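Local coordinates for hydroxyethylphosphonate dioxygenase (Streptomyces albus, PDB 6B9R), which converts 2-hydroxyethylphosphonate to hydroxymethylphosphonate with molecular oxygen, using a non-haem iron centre, at the interface of chains A and B. Coordinates in Å, arbitrary orientation; residue numbers count along the deposited sequence, not the author numbering. Chains: chain A/B, Hydroxyethylphosphonate dioxygenase.

Contact 1: the interface of chains A and B. Residues chain A 423, 427, 431, 442; chain B 212, 216, 220.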
loop_
_atom_site.group_PDB
_atom_site.type_symbol
_atom_site.label_atom_id
_atom_site.label_comp_id
_atom_site.label_asym_id
_atom_site.label_seq_id
_atom_site.Cartn_x
_atom_site.Cartn_y
_atom_site.Cartn_z
ATOM N N ALA A 423 -5.388 -3.988 1.799
ATOM C CA ALA A 423 -5.537 -4.909 0.670
ATOM C C ALA A 423 -6.145 -4.114 -0.486
ATOM O O ALA A 423 -7.360 -4.073 -0.702
ATOM C CB ALA A 423 -6.376 -6.122 1.050
ATOM N N VAL A 427 -2.821 -5.513 -4.384
ATOM C CA VAL A 427 -2.668 -6.664 -3.491
ATOM C C VAL A 427 -3.618 -7.783 -3.904
ATOM O O VAL A 427 -3.242 -8.956 -3.969
ATOM C CB VAL A 427 -2.902 -6.252 -2.024
ATOM C CG1 VAL A 427 -2.973 -7.502 -1.127
ATOM C CG2 VAL A 427 -1.803 -5.302 -1.527
ATOM N N LEU A 431 -2.751 -11.593 -4.802
ATOM C CA LEU A 431 -3.363 -12.772 -4.188
ATOM C C LEU A 431 -3.943 -13.705 -5.243
ATOM O O LEU A 431 -3.838 -14.931 -5.122
ATOM C CB LEU A 431 -4.458 -12.366 -3.198
ATOM C CG LEU A 431 -4.066 -11.662 -1.895
ATOM C CD1 LEU A 431 -5.318 -11.158 -1.194
ATOM C CD2 LEU A 431 -3.254 -12.588 -0.983
ATOM N N TYR A 442 1.394 -17.143 3.038
ATOM C CA TYR A 442 1.473 -15.685 3.075
ATOM C C TYR A 442 0.906 -15.152 4.381
ATOM O O TYR A 442 1.501 -14.274 5.015
ATOM C CB TYR A 442 0.736 -15.105 1.866
ATOM C CG TYR A 442 0.485 -13.610 1.918
ATOM C CD1 TYR A 442 1.536 -12.708 1.935
ATOM C CD2 TYR A 442 -0.813 -13.110 1.943
ATOM C CE1 TYR A 442 1.305 -11.331 1.968
ATOM C CE2 TYR A 442 -1.055 -11.745 1.975
ATOM C CZ TYR A 442 0.011 -10.858 1.986
ATOM O OH TYR A 442 -0.240 -9.493 2.022
ATOM N N LEU B 212 2.376 -6.929 -1.396
ATOM C CA LEU B 212 2.029 -7.970 -0.431
ATOM C C LEU B 212 2.675 -7.765 0.935
ATOM O O LEU B 212 2.057 -8.072 1.961
ATOM C CB LEU B 212 2.440 -9.332 -0.979
ATOM C CG LEU B 212 1.597 -9.838 -2.136
ATOM C CD1 LEU B 212 2.290 -11.047 -2.756
ATOM C CD2 LEU B 212 0.191 -10.193 -1.642
ATOM N N ALA B 216 -0.388 -4.728 4.207
ATOM C CA ALA B 216 -1.421 -5.614 3.682
ATOM C C ALA B 216 -1.329 -6.992 4.329
ATOM O O ALA B 216 -2.349 -7.562 4.737
ATOM C CB ALA B 216 -1.317 -5.702 2.153
ATOM N N LEU B 220 -4.432 -8.668 6.447
ATOM C CA LEU B 220 -4.974 -9.924 5.945
ATOM C C LEU B 220 -4.738 -11.062 6.936
ATOM O O LEU B 220 -5.596 -11.942 7.096
ATOM C CB LEU B 220 -4.366 -10.238 4.570
ATOM C CG LEU B 220 -4.795 -9.247 3.480
ATOM C CD1 LEU B 220 -4.056 -9.461 2.166
ATOM C CD2 LEU B 220 -6.311 -9.348 3.253
#
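B:Leu220 and B:Leu212 hold the phenol of A:Tyr442 between them, and these three side chains carry the patch. The phenol oxygen donates to the backbone carbonyl of B:Leu212, OH to O being 2.7 Å. It arrives in the carbonyl plane on a lone pair, with a C=O...donor angle of 125°. That carbonyl lies beside the ring at the CE1 edge and almost in its plane, which leaves the opposite edge to a methyl: CD1 of B:Leu220 sits level with the ring, 3.8 Å from A:Tyr442 CE2. B:Leu212 also covers one face of the ring, with CD2 3.7 Å from A:Tyr442 CZ. The same leucine thus supplies both the acceptor and a greasy cover for the phenol. CG of A:Tyr442 is anti to the backbone N (chi1 168°), which sends the ring away from helix 438-443 and into chain B. A phenylalanine here would probably leave the B:Leu212 carbonyl without this donor and let the ring turn or shift more easily between the two leucines.

B:Leu220, on helix 215-223, has more surface hidden than any other residue of the patch, and its two methyls divide the work. CD1 meets A:Leu431 tip to tip, CD1 to CD1 at 4.0 Å, and also touches CG1 of A:Val427, whose side chain runs past it in the opposite sense. CD2 turns instead to the loop residue A:Ala423. One turn earlier on the same chain B helix is B:Ala216, whose small methyl probably allows helix 425-433 to come near. The result is a largely apolar seam in the deposited dimer, with helices 425-433 and 438-443 of chain A against helix 215-223 and the loop before it in chain B, repeated about the two-fold axis and pinned here by the phenol. The B:Ala216 methyl, which also lies near the phenol oxygen, has its CB 3.7 Å from CG2 of A:Val427.

Contact 2: the interface of chains A and B. Residues chain A 65, 70-72; chain B 76, 78-79, 118.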
loop_
_atom_site.group_PDB
_atom_site.type_symbol
_atom_site.label_atom_id
_atom_site.label_comp_id
_atom_site.label_asym_id
_atom_site.label_seq_id
_atom_site.Cartn_x
_atom_site.Cartn_y
_atom_site.Cartn_z
ATOM N N ALA A 65 16.821 -5.838 14.144
ATOM C CA ALA A 65 16.933 -4.618 13.348
ATOM C C ALA A 65 18.359 -4.087 13.283
ATOM O O ALA A 65 18.673 -3.314 12.370
ATOM C CB ALA A 65 16.009 -3.523 13.892
ATOM N N LEU A 70 16.506 -4.905 8.305
ATOM C CA LEU A 70 15.067 -4.734 8.433
ATOM C C LEU A 70 14.774 -3.866 9.651
ATOM O O LEU A 70 15.675 -3.482 10.412
ATOM C CB LEU A 70 14.339 -6.085 8.516
ATOM C CG LEU A 70 14.789 -7.169 9.506
ATOM C CD1 LEU A 70 14.667 -6.771 10.981
ATOM C CD2 LEU A 70 13.995 -8.434 9.244
ATOM N N ASN A 71 13.488 -3.559 9.823
ATOM C CA ASN A 71 13.006 -2.688 10.876
ATOM C C ASN A 71 12.245 -3.481 11.925
ATOM O O ASN A 71 11.668 -4.532 11.633
ATOM C CB ASN A 71 12.100 -1.606 10.289
ATOM C CG ASN A 71 12.781 -0.861 9.195
ATOM O OD1 ASN A 71 13.633 -0.011 9.456
ATOM N ND2 ASN A 71 12.456 -1.202 7.950
ATOM N N GLU A 72 12.260 -2.957 13.151
ATOM C CA GLU A 72 11.440 -3.526 14.211
ATOM C C GLU A 72 9.998 -3.681 13.743
ATOM O O GLU A 72 9.345 -4.693 14.025
ATOM C CB GLU A 72 11.516 -2.642 15.456
ATOM C CG GLU A 72 12.912 -2.515 16.082
ATOM C CD GLU A 72 13.719 -1.339 15.531
ATOM O OE1 GLU A 72 13.318 -0.760 14.495
ATOM O OE2 GLU A 72 14.760 -0.997 16.134
ATOM N N LEU B 76 6.111 3.194 15.412
ATOM C CA LEU B 76 7.525 2.994 15.143
ATOM C C LEU B 76 7.881 3.550 13.778
ATOM O O LEU B 76 7.226 3.198 12.789
ATOM C CB LEU B 76 7.873 1.508 15.191
ATOM C CG LEU B 76 7.767 0.900 16.580
ATOM C CD1 LEU B 76 7.791 -0.599 16.445
ATOM C CD2 LEU B 76 8.920 1.388 17.434
ATOM N N ILE B 78 10.658 3.764 10.540
ATOM C CA ILE B 78 11.664 2.878 9.987
ATOM C C ILE B 78 13.017 3.572 10.082
ATOM O O ILE B 78 13.110 4.769 10.338
ATOM C CB ILE B 78 11.339 2.433 8.540
ATOM C CG1 ILE B 78 11.403 3.597 7.566
ATOM C CG2 ILE B 78 9.979 1.736 8.477
ATOM C CD1 ILE B 78 11.508 3.129 6.116
ATOM N N HIS B 79 14.086 2.800 9.897
ATOM C CA HIS B 79 15.442 3.331 9.961
ATOM C C HIS B 79 15.857 3.954 8.634
ATOM O O HIS B 79 15.518 3.451 7.560
ATOM C CB HIS B 79 16.421 2.213 10.321
ATOM C CG HIS B 79 16.221 1.664 11.696
ATOM N ND1 HIS B 79 17.055 1.973 12.748
ATOM C CD2 HIS B 79 15.275 0.833 12.196
ATOM C CE1 HIS B 79 16.636 1.348 13.835
ATOM N NE2 HIS B 79 15.560 0.648 13.527
ATOM N N ARG B 118 17.043 -0.914 4.926
ATOM C CA ARG B 118 15.822 -0.920 5.714
ATOM C C ARG B 118 14.751 -0.038 5.097
ATOM O O ARG B 118 13.592 -0.105 5.515
ATOM C CB ARG B 118 16.136 -0.482 7.150
ATOM C CG ARG B 118 17.119 -1.452 7.836
ATOM C CD ARG B 118 17.608 -0.919 9.193
ATOM N NE ARG B 118 18.535 -1.854 9.835
ATOM C CZ ARG B 118 19.826 -1.960 9.527
ATOM N NH1 ARG B 118 20.347 -1.203 8.569
ATOM N NH2 ARG B 118 20.599 -2.825 10.178
#
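A:Asn71 pushes its amide between B:Ile78, B:His79 and B:Arg118, and this is the tight part of the contact. Both ends of the amide are used against chain B backbone. ND2 donates to the carbonyl O of B:Arg118 at 2.9 Å, the acceptor lying in the amide plane and the donor on a carbonyl lone pair. OD1 accepts from the backbone N of B:His79 at 2.9 Å along a nearly straight path, 176° at the hydrogen, although that N-H comes from above the carbonyl plane. CB of B:Ile78 packs on CG of the same amide, 3.7 Å away, so two bonds and an apolar wall fix its rotation. The polar recognition by this asparagine rests on main-chain groups and probably depends little on which side chains these loops carry.

Beside it, B:His79 aims the edge of its imidazole at A:Glu72. NE2 is 2.8 Å from OE1 of A:Glu72 and also donates, more weakly by length, to OE2; the ring and carboxylate planes are 21° apart. With chi2 of A:Glu72 bent to 91°, the carboxylate folds back to meet the ring. This acid might favour a protonated imidazole, though the charge is not seen.

Packing thins beyond the glutamate, on the loose side of the contact. B:Leu76 hides little surface there, and its CD1 comes no nearer than 4.4 Å to CB of A:Glu72.

The opposite margin is held by bonds. B:Arg118 reaches past A:Leu70 on a chain extended from CG to NE, with CG 3.9 Å from A:Leu70 CA, toward the C-terminal turn of helix 58-67. Its guanidinium there may help to offset the partial negative charge of that C-terminal end. The grip is side-on and converges on one acceptor: NE lies 2.9 Å and NH2 3.0 Å from the carbonyl O of A:Ala65.

Contact 1 and contact 2 lie about 20 Å apart, measured between the centres of their C-alpha atoms, and share no residue. Contact 1 sets helices 425-433 and 438-443 of chain A, with loop residue A:Ala423, against helix 215-223 and loop residue B:Leu212. Contact 2 uses helix 58-67, the loop after it and the 3-10 turn 72-75 of chain A against chain B loops. Stretches from the N-terminal and C-terminal parts of one chain therefore grip the other, one by polar bonds and one mainly by apolar packing. With the two-fold twins, this is consistent with a stable dimer, though the structure alone does not show it in solution.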